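Local atomic coordinates of uncharacterized HTH-type transcriptional regulator YydK (Bacillus subtilis subsp. subtilis, PDB entry 3BWG), a protein that probably binds DNA and regulates transcription as a GntR-family regulator that carries a helix-turn-helix motif and a UTRA domain. Residues Lys201-Ser206 with Tyr218-Tyr223; Tyr144-Val149 with Gln214-Tyr218; Gly76-Leu81 with Ser228-Val232. All coordinates share one frame; numbering follows the deposited sequence.

Interaction 1: Lys201-Ser206 with Tyr218-Tyr223. With EDO (1,2-ethanediol), chain I; EDO (1,2-ethanediol), chain H.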
loop_
_atom_site.group_PDB
_atom_site.type_symbol
_atom_site.label_atom_id
_atom_site.label_comp_id
_atom_site.label_asym_id
_atom_site.label_seq_id
_atom_site.Cartn_x
_atom_site.Cartn_y
_atom_site.Cartn_z
ATOM N N LYS B 201 -13.916 -6.336 11.920
ATOM C CA LYS B 201 -13.954 -5.432 10.745
ATOM C C LYS B 201 -12.595 -4.768 10.546
ATOM O O LYS B 201 -11.849 -4.524 11.509
ATOM C CB LYS B 201 -15.008 -4.323 10.917
ATOM C CG LYS B 201 -14.792 -3.565 12.212
ATOM C CD LYS B 201 -15.388 -2.206 12.228
ATOM C CE LYS B 201 -14.806 -1.451 13.393
ATOM N NZ LYS B 201 -15.828 -0.606 14.001
ATOM N N LEU B 202 -12.295 -4.502 9.291
ATOM C CA LEU B 202 -11.261 -3.569 8.924
ATOM C C LEU B 202 -11.917 -2.204 8.774
ATOM O O LEU B 202 -12.946 -2.044 8.096
ATOM C CB LEU B 202 -10.601 -3.975 7.618
ATOM C CG LEU B 202 -9.408 -3.164 7.103
ATOM C CD1 LEU B 202 -8.191 -3.056 8.090
ATOM C CD2 LEU B 202 -9.023 -3.676 5.669
ATOM N N TYR B 203 -11.332 -1.254 9.481
ATOM C CA TYR B 203 -11.840 0.077 9.553
ATOM C C TYR B 203 -10.759 1.028 9.046
ATOM O O TYR B 203 -9.691 1.148 9.629
ATOM C CB TYR B 203 -12.242 0.400 11.008
ATOM C CG TYR B 203 -12.542 1.861 11.186
ATOM C CD1 TYR B 203 -13.565 2.454 10.440
ATOM C CD2 TYR B 203 -11.788 2.669 12.045
ATOM C CE1 TYR B 203 -13.839 3.818 10.535
ATOM C CE2 TYR B 203 -12.071 4.048 12.166
ATOM C CZ TYR B 203 -13.111 4.596 11.403
ATOM O OH TYR B 203 -13.477 5.925 11.468
ATOM N N ILE B 204 -11.028 1.687 7.933
ATOM C CA ILE B 204 -10.019 2.554 7.294
ATOM C C ILE B 204 -10.517 3.970 7.231
ATOM O O ILE B 204 -11.669 4.195 6.801
ATOM C CB ILE B 204 -9.718 2.073 5.822
ATOM C CG1 ILE B 204 -9.384 0.573 5.810
ATOM C CG2 ILE B 204 -8.616 2.994 5.091
ATOM C CD1 ILE B 204 -9.004 0.048 4.479
ATOM N N GLU B 205 -9.659 4.904 7.667
ATOM C CA GLU B 205 -9.795 6.328 7.379
ATOM C C GLU B 205 -8.847 6.785 6.304
ATOM O O GLU B 205 -7.618 6.554 6.400
ATOM C CB GLU B 205 -9.558 7.156 8.627
ATOM C CG GLU B 205 -10.559 6.863 9.706
ATOM C CD GLU B 205 -10.044 7.338 11.032
ATOM O OE1 GLU B 205 -9.272 6.606 11.691
ATOM O OE2 GLU B 205 -10.352 8.484 11.394
ATOM N N SER B 206 -9.409 7.434 5.275
ATOM C CA SER B 206 -8.628 7.909 4.165
ATOM C C SER B 206 -8.679 9.426 4.005
ATOM O O SER B 206 -9.736 10.043 4.122
ATOM C CB SER B 206 -9.103 7.273 2.856
ATOM O OG SER B 206 -9.146 5.865 2.979
ATOM N N TYR B 218 -12.457 13.136 3.078
ATOM C CA TYR B 218 -12.127 12.340 4.228
ATOM C C TYR B 218 -13.226 11.317 4.320
ATOM O O TYR B 218 -14.414 11.675 4.372
ATOM C CB TYR B 218 -12.125 13.205 5.498
ATOM C CG TYR B 218 -11.973 12.427 6.766
ATOM C CD1 TYR B 218 -10.852 11.615 6.970
ATOM C CD2 TYR B 218 -12.926 12.520 7.784
ATOM C CE1 TYR B 218 -10.708 10.882 8.132
ATOM C CE2 TYR B 218 -12.784 11.818 8.946
ATOM C CZ TYR B 218 -11.668 11.012 9.123
ATOM O OH TYR B 218 -11.497 10.314 10.312
ATOM N N SER B 219 -12.841 10.046 4.374
ATOM C CA SER B 219 -13.813 8.971 4.485
ATOM C C SER B 219 -13.476 8.009 5.634
ATOM O O SER B 219 -12.298 7.851 6.041
ATOM C CB SER B 219 -13.938 8.235 3.148
ATOM O OG SER B 219 -12.830 7.391 2.966
ATOM N N LYS B 220 -14.535 7.392 6.165
ATOM C CA LYS B 220 -14.470 6.426 7.251
ATOM C C LYS B 220 -15.218 5.211 6.780
ATOM O O LYS B 220 -16.416 5.288 6.525
ATOM C CB LYS B 220 -15.160 7.001 8.466
ATOM C CG LYS B 220 -14.366 8.166 9.049
ATOM C CD LYS B 220 -15.253 9.132 9.832
ATOM C CE LYS B 220 -16.040 8.468 10.932
ATOM N NZ LYS B 220 -15.287 8.504 12.210
ATOM N N ILE B 221 -14.520 4.083 6.658
ATOM C CA ILE B 221 -15.126 2.888 6.080
ATOM C C ILE B 221 -14.893 1.629 6.908
ATOM O O ILE B 221 -13.785 1.363 7.388
ATOM C CB ILE B 221 -14.619 2.664 4.680
ATOM C CG1 ILE B 221 -14.768 3.964 3.850
ATOM C CG2 ILE B 221 -15.394 1.459 4.016
ATOM C CD1 ILE B 221 -14.387 3.863 2.385
ATOM N N SER B 222 -15.967 0.880 7.105
ATOM C CA SER B 222 -15.888 -0.432 7.712
ATOM C C SER B 222 -16.259 -1.466 6.653
ATOM O O SER B 222 -17.347 -1.400 6.090
ATOM C CB SER B 222 -16.867 -0.524 8.895
ATOM O OG SER B 222 -16.466 0.364 9.914
ATOM N N TYR B 223 -15.374 -2.430 6.426
ATOM C CA TYR B 223 -15.626 -3.489 5.476
ATOM C C TYR B 223 -16.208 -4.772 6.085
ATOM O O TYR B 223 -15.946 -5.109 7.257
ATOM C CB TYR B 223 -14.335 -3.796 4.698
ATOM C CG TYR B 223 -13.850 -2.631 3.832
ATOM C CD1 TYR B 223 -14.269 -2.523 2.515
ATOM C CD2 TYR B 223 -12.967 -1.657 4.331
ATOM C CE1 TYR B 223 -13.847 -1.442 1.699
ATOM C CE2 TYR B 223 -12.518 -0.571 3.525
ATOM C CZ TYR B 223 -12.958 -0.497 2.195
ATOM O OH TYR B 223 -12.575 0.533 1.351
HETATM C C1 EDO I . -12.223 -7.253 6.076
HETATM O O1 EDO I . -11.755 -6.961 4.794
HETATM C C2 EDO I . -13.070 -6.070 6.453
HETATM O O2 EDO I . -13.478 -6.345 7.761
HETATM C C1 EDO H . -17.546 3.702 8.854
HETATM O O1 EDO H . -17.719 2.711 9.862
HETATM C C2 EDO H . -18.643 4.723 9.032
HETATM O O2 EDO H . -18.308 5.501 10.189
HETATM O O HOH W 1 -11.650 5.225 4.339
#

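Interaction 2: Tyr144-Val149 with Gln214-Tyr218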
loop_
_atom_site.group_PDB
_atom_site.type_symbol
_atom_site.label_atom_id
_atom_site.label_comp_id
_atom_site.label_asym_id
_atom_site.label_seq_id
_atom_site.Cartn_x
_atom_site.Cartn_y
_atom_site.Cartn_z
ATOM N N TYR B 144 -16.796 15.777 1.947
ATOM C CA TYR B 144 -16.132 16.477 0.844
ATOM C C TYR B 144 -16.216 17.948 1.046
ATOM O O TYR B 144 -17.295 18.458 1.255
ATOM C CB TYR B 144 -16.836 16.135 -0.475
ATOM C CG TYR B 144 -16.788 14.678 -0.763
ATOM C CD1 TYR B 144 -15.849 14.138 -1.664
ATOM C CD2 TYR B 144 -17.668 13.825 -0.133
ATOM C CE1 TYR B 144 -15.817 12.762 -1.900
ATOM C CE2 TYR B 144 -17.649 12.482 -0.354
ATOM C CZ TYR B 144 -16.737 11.956 -1.226
ATOM O OH TYR B 144 -16.781 10.597 -1.387
ATOM N N THR B 145 -15.084 18.635 0.936
ATOM C CA THR B 145 -15.049 20.114 1.032
ATOM C C THR B 145 -15.861 20.696 -0.092
ATOM O O THR B 145 -15.525 20.487 -1.222
ATOM C CB THR B 145 -13.608 20.657 0.985
ATOM O OG1 THR B 145 -12.830 20.004 2.005
ATOM C CG2 THR B 145 -13.582 22.170 1.250
ATOM N N LYS B 146 -16.943 21.392 0.228
ATOM C CA LYS B 146 -17.908 21.878 -0.765
ATOM C C LYS B 146 -17.357 22.962 -1.728
ATOM O O LYS B 146 -17.748 23.029 -2.891
ATOM C CB LYS B 146 -19.195 22.360 -0.061
ATOM C CG LYS B 146 -20.335 22.545 -1.023
ATOM C CD LYS B 146 -21.655 22.655 -0.373
ATOM C CE LYS B 146 -22.697 23.101 -1.371
ATOM N NZ LYS B 146 -22.517 24.532 -1.810
ATOM N N SER B 147 -16.422 23.787 -1.260
ATOM C CA SER B 147 -15.868 24.824 -2.125
ATOM C C SER B 147 -14.914 24.193 -3.145
ATOM O O SER B 147 -14.574 24.808 -4.143
ATOM C CB SER B 147 -15.191 25.914 -1.310
ATOM O OG SER B 147 -14.129 25.391 -0.543
ATOM N N ILE B 148 -14.520 22.942 -2.893
ATOM C CA ILE B 148 -13.789 22.133 -3.884
ATOM C C ILE B 148 -14.763 21.262 -4.730
ATOM O O ILE B 148 -14.796 21.362 -5.939
ATOM C CB ILE B 148 -12.721 21.236 -3.209
ATOM C CG1 ILE B 148 -11.743 22.123 -2.400
ATOM C CG2 ILE B 148 -11.999 20.380 -4.314
ATOM C CD1 ILE B 148 -10.614 21.371 -1.658
ATOM N N VAL B 149 -15.534 20.401 -4.074
ATOM C CA VAL B 149 -16.487 19.500 -4.766
ATOM C C VAL B 149 -17.823 20.202 -4.714
ATOM O O VAL B 149 -18.557 20.124 -3.714
ATOM C CB VAL B 149 -16.563 18.145 -4.060
ATOM C CG1 VAL B 149 -17.504 17.233 -4.800
ATOM C CG2 VAL B 149 -15.132 17.534 -3.900
ATOM N N GLN B 214 -3.938 20.009 -1.283
ATOM C CA GLN B 214 -5.183 20.340 -0.596
ATOM C C GLN B 214 -6.144 19.115 -0.392
ATOM O O GLN B 214 -6.566 18.473 -1.394
ATOM C CB GLN B 214 -5.831 21.427 -1.424
ATOM C CG GLN B 214 -7.046 22.091 -0.829
ATOM C CD GLN B 214 -7.548 23.289 -1.685
ATOM O OE1 GLN B 214 -6.929 23.657 -2.682
ATOM N NE2 GLN B 214 -8.661 23.875 -1.291
ATOM N N PRO B 215 -6.520 18.789 0.893
ATOM C CA PRO B 215 -7.471 17.673 1.056
ATOM C C PRO B 215 -8.789 18.014 0.383
ATOM O O PRO B 215 -9.172 19.188 0.352
ATOM C CB PRO B 215 -7.700 17.595 2.571
ATOM C CG PRO B 215 -6.596 18.351 3.203
ATOM C CD PRO B 215 -6.160 19.396 2.194
ATOM N N PHE B 216 -9.483 17.000 -0.141
ATOM C CA PHE B 216 -10.838 17.205 -0.695
ATOM C C PHE B 216 -11.880 16.203 -0.172
ATOM O O PHE B 216 -13.085 16.472 -0.253
ATOM C CB PHE B 216 -10.846 17.231 -2.249
ATOM C CG PHE B 216 -10.583 15.883 -2.906
ATOM C CD1 PHE B 216 -11.634 15.018 -3.228
ATOM C CD2 PHE B 216 -9.296 15.502 -3.224
ATOM C CE1 PHE B 216 -11.424 13.785 -3.836
ATOM C CE2 PHE B 216 -9.050 14.241 -3.839
ATOM C CZ PHE B 216 -10.134 13.388 -4.136
ATOM N N ASP B 217 -11.412 15.068 0.360
ATOM C CA ASP B 217 -12.292 13.935 0.762
ATOM C C ASP B 217 -11.698 13.212 1.989
ATOM O O ASP B 217 -10.553 12.801 1.969
ATOM C CB ASP B 217 -12.454 12.985 -0.445
ATOM C CG ASP B 217 -13.108 11.621 -0.103
ATOM O OD1 ASP B 217 -13.656 11.399 0.976
ATOM O OD2 ASP B 217 -13.125 10.760 -0.991
ATOM N N TYR B 218 -12.457 13.136 3.078
ATOM C CA TYR B 218 -12.127 12.340 4.228
ATOM C C TYR B 218 -13.226 11.317 4.320
ATOM O O TYR B 218 -14.414 11.675 4.372
ATOM C CB TYR B 218 -12.125 13.205 5.498
ATOM C CG TYR B 218 -11.973 12.427 6.766
ATOM C CD1 TYR B 218 -10.852 11.615 6.970
ATOM C CD2 TYR B 218 -12.926 12.520 7.784
ATOM C CE1 TYR B 218 -10.708 10.882 8.132
ATOM C CE2 TYR B 218 -12.784 11.818 8.946
ATOM C CZ TYR B 218 -11.668 11.012 9.123
ATOM O OH TYR B 218 -11.497 10.314 10.312
HETATM O O HOH W 2 -15.422 8.184 -0.820
HETATM O O HOH W 3 -10.257 20.871 2.030
#

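Interaction 3: Gly76-Leu81 with Ser228-Val232. With EDO (1,2-ethanediol), chain I.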
loop_
_atom_site.group_PDB
_atom_site.type_symbol
_atom_site.label_atom_id
_atom_site.label_comp_id
_atom_site.label_asym_id
_atom_site.label_seq_id
_atom_site.Cartn_x
_atom_site.Cartn_y
_atom_site.Cartn_z
ATOM N N GLY B 76 -8.894 -11.680 -7.087
ATOM C CA GLY B 76 -10.053 -11.442 -6.211
ATOM C C GLY B 76 -9.759 -10.602 -5.005
ATOM O O GLY B 76 -10.593 -10.506 -4.101
ATOM N N TYR B 77 -8.555 -10.029 -4.975
ATOM C CA TYR B 77 -8.139 -9.029 -3.959
ATOM C C TYR B 77 -8.452 -7.592 -4.445
ATOM O O TYR B 77 -8.236 -7.246 -5.612
ATOM C CB TYR B 77 -6.631 -9.153 -3.647
ATOM C CG TYR B 77 -6.235 -10.368 -2.823
ATOM C CD1 TYR B 77 -6.173 -10.292 -1.434
ATOM C CD2 TYR B 77 -5.903 -11.582 -3.423
ATOM C CE1 TYR B 77 -5.800 -11.360 -0.647
ATOM C CE2 TYR B 77 -5.519 -12.680 -2.621
ATOM C CZ TYR B 77 -5.477 -12.551 -1.246
ATOM O OH TYR B 77 -5.107 -13.594 -0.433
ATOM N N ILE B 78 -8.992 -6.773 -3.545
ATOM C CA ILE B 78 -9.251 -5.359 -3.847
ATOM C C ILE B 78 -7.941 -4.602 -3.618
ATOM O O ILE B 78 -7.242 -4.775 -2.596
ATOM C CB ILE B 78 -10.350 -4.720 -2.948
ATOM C CG1 ILE B 78 -11.695 -5.473 -3.066
ATOM C CG2 ILE B 78 -10.499 -3.188 -3.235
ATOM C CD1 ILE B 78 -12.431 -5.517 -1.724
ATOM N N SER B 79 -7.602 -3.797 -4.604
ATOM C CA SER B 79 -6.457 -2.938 -4.522
ATOM C C SER B 79 -6.651 -1.904 -3.396
ATOM O O SER B 79 -7.537 -1.055 -3.428
ATOM C CB SER B 79 -6.222 -2.282 -5.880
ATOM O OG SER B 79 -5.199 -1.321 -5.705
ATOM N N LEU B 80 -5.859 -2.026 -2.354
ATOM C CA LEU B 80 -6.031 -1.140 -1.215
ATOM C C LEU B 80 -5.815 0.323 -1.624
ATOM O O LEU B 80 -6.570 1.208 -1.201
ATOM C CB LEU B 80 -5.073 -1.563 -0.107
ATOM C CG LEU B 80 -5.093 -0.805 1.220
ATOM C CD1 LEU B 80 -6.352 -1.028 2.030
ATOM C CD2 LEU B 80 -3.864 -1.223 1.972
ATOM N N LEU B 81 -4.811 0.576 -2.469
ATOM C CA LEU B 81 -4.518 1.911 -2.974
ATOM C C LEU B 81 -5.224 2.143 -4.318
ATOM O O LEU B 81 -5.062 1.357 -5.244
ATOM C CB LEU B 81 -2.976 2.135 -3.094
ATOM C CG LEU B 81 -2.145 1.892 -1.795
ATOM C CD1 LEU B 81 -0.649 2.162 -1.979
ATOM C CD2 LEU B 81 -2.660 2.719 -0.596
ATOM N N SER B 228 -14.324 -9.295 1.569
ATOM C CA SER B 228 -13.230 -8.377 1.146
ATOM C C SER B 228 -11.872 -8.821 1.676
ATOM O O SER B 228 -11.775 -9.472 2.726
ATOM C CB SER B 228 -13.559 -6.956 1.572
ATOM O OG SER B 228 -13.578 -6.903 2.972
ATOM N N GLN B 229 -10.841 -8.564 0.887
ATOM C CA GLN B 229 -9.465 -8.799 1.278
ATOM C C GLN B 229 -8.722 -7.993 0.281
ATOM O O GLN B 229 -9.226 -7.830 -0.834
ATOM C CB GLN B 229 -9.036 -10.250 1.147
ATOM C CG GLN B 229 -9.521 -10.975 -0.112
ATOM C CD GLN B 229 -10.900 -11.543 0.072
ATOM O OE1 GLN B 229 -11.177 -12.155 1.103
ATOM N NE2 GLN B 229 -11.774 -11.355 -0.900
ATOM N N PHE B 230 -7.524 -7.521 0.669
ATOM C CA PHE B 230 -6.819 -6.424 -0.031
ATOM C C PHE B 230 -5.396 -6.752 -0.428
ATOM O O PHE B 230 -4.729 -7.506 0.245
ATOM C CB PHE B 230 -6.837 -5.123 0.805
ATOM C CG PHE B 230 -8.226 -4.716 1.203
ATOM C CD1 PHE B 230 -8.979 -3.867 0.387
ATOM C CD2 PHE B 230 -8.788 -5.200 2.374
ATOM C CE1 PHE B 230 -10.293 -3.548 0.693
ATOM C CE2 PHE B 230 -10.112 -4.860 2.716
ATOM C CZ PHE B 230 -10.862 -4.028 1.830
ATOM N N VAL B 231 -4.971 -6.209 -1.553
ATOM C CA VAL B 231 -3.605 -6.298 -1.950
ATOM C C VAL B 231 -2.979 -4.894 -2.084
ATOM O O VAL B 231 -3.650 -3.882 -2.384
ATOM C CB VAL B 231 -3.406 -7.175 -3.240
ATOM C CG1 VAL B 231 -4.213 -6.634 -4.494
ATOM C CG2 VAL B 231 -1.937 -7.307 -3.552
ATOM N N VAL B 232 -1.672 -4.854 -1.823
ATOM C CA VAL B 232 -0.865 -3.698 -2.072
ATOM C C VAL B 232 0.508 -4.138 -2.550
ATOM O O VAL B 232 1.102 -5.123 -2.035
ATOM C CB VAL B 232 -0.857 -2.715 -0.868
ATOM C CG1 VAL B 232 -0.727 -3.430 0.380
ATOM C CG2 VAL B 232 0.179 -1.563 -1.061
HETATM C C1 EDO I . -12.223 -7.253 6.076
HETATM O O1 EDO I . -11.755 -6.961 4.794
HETATM C C2 EDO I . -13.070 -6.070 6.453
HETATM O O2 EDO I . -13.478 -6.345 7.761
HETATM O O HOH W 4 -11.766 -9.287 -2.359
#

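Interaction 1: Lys201-Ser206 with Tyr218-Tyr223
Tyr203 reaches Lys220 because its CG lies anti to the backbone N (chi1 170°), which leans the ring over the neighbouring strand, while the lysine chain, bent at chi3 (56°) and again at chi4, runs alongside the ring and bends about its hydroxyl. The two belong to a beta hairpin of the UTRA domain, built from strands 200-210 and 215-224. Lys220 NZ donates to Tyr203 OH at 3.2 Å and also forms a salt bridge with Glu110; its CB sits at the ring edge. Diagonally across the same face, Glu205 and Tyr218 run side by side, with carboxylate and ring planes 60° apart. OE2 of Glu205 lies in the ring plane, but its 2.4 Å separation from Tyr218 OH is doubtfully short. Glu205 OE1 turns to Arg74 of the second subunit in a salt bridge. On the other face Ile204 CD1 meets Tyr223 CE2 at 3.7 Å, and Ile221 CG2 covers part of that ring. The backbone is clipped by reciprocal pairs, such as Ile204 N to Ile221 O (2.8 Å) and Ile221 N to Ile204 O (2.9 Å). One water donates to Ile204 O (2.7 Å) and hydrogen-bonds Ser206 OG (2.9 Å) and Ser219 OG (2.8 Å).

Interaction 2: Tyr144-Val149 with Gln214-Tyr218
Tyr144 and Asp217 lie alongside each other and point the same way; Asp217 CG, anti to the backbone N (chi1 168°), lays the carboxylate along the phenol ring with the two planes 30° apart. Asp217 OD1 is over one ring face, and Asp217 CG approaches Tyr144 CE1 to 3.4 Å. Next to this pair, Thr145 N donates to Phe216 O at 3.2 Å; the donor stands above the carbonyl plane and not on a lone pair. Farther along, Ile148 lies between Gln214 and Phe216: its CD1 meets Gln214 NE2 (3.2 Å), the two side chains coming from opposite directions, and its CG2 packs at 3.9 Å on Phe216 CB, crossing that side chain at about a right angle. A water bridges the strand ends, accepting from Thr145 OG1 (2.7 Å) and donating to Pro215 O (2.6 Å). The turn that presents Ile148 is held by Thr145 O, which accepts from both Ile148 N and Val149 N. Behind this shell, Ile161, Phe162 and Ile165 of helix 161-167 pack on Tyr144, Asp217 and Phe216 respectively. The contact thus closes one end of the middle strand pair, 135-145 with 215-224, in the six-stranded antiparallel sheet of the UTRA domain.

Interaction 3: Gly76-Leu81 with Ser228-Val232
Ile78 and Phe230 stand side by side on one face of their strands and point the same way, with Ile78 CB 3.7 Å from Phe230 CD1. Having CG beside the backbone N and anti to the carbonyl carbon (Phe230 chi1 -54°) sets the ring alongside the isoleucine, whose CD1 extends to Ser228 CB. Tyr77 and Gln229 instead cross at about a right angle, phenol and amide planes 87° apart, and it is the aliphatic Gln229 CG that meets Tyr77 CD1 (3.7 Å). Tyr77 CB also rests against Val231 CG1 at 3.6 Å. The hydroxyl of this tyrosine is hydrogen-bonded to His181 of the second subunit and to Arg74 of its own chain. These side chains flank a two-stranded parallel sheet, 78-79 with 230-234. Its bonds run from Ile78 N to Gln229 O, from Val231 N to Ile78 O, and from Leu80 N to Val231 O, the last at 2.9 Å and nearly straight (173°). Phe230 to Val232 also pair antiparallel with a strand of the second subunit, so the sheet continues across the dimer interface. There Leu80 packs on Leu80 of the second subunit. Val232 is crossed obliquely by two leucines, its CG2 3.9 Å from Leu81 CD1 and its CG1 4.2 Å from Leu80 CD2. Ser79 OG donates to Leu81 O (2.7 Å), two residues on, spanning Leu80.

Interactions 1 and 2 share Tyr218 and strand 215-224, which zips to 200-210 along one edge and to 135-145 along the other; their centres lie 18 Å apart. Interaction 3 forms a separate small sheet whose centre is 14 Å from that of interaction 1. The two touch directly: Leu202 CD2 is 3.4 Å from Phe230 CE2, and the rings of Tyr223 and Phe230 meet edge-to-face. A 1,2-ethanediol, probably from the crystallisation liquor, joins them too, its O2 bonded to Leu202 N and Tyr223 O and its O1 to Ser228 OG. Interactions 2 and 3 do not touch, their nearest atoms being about 12 Å apart.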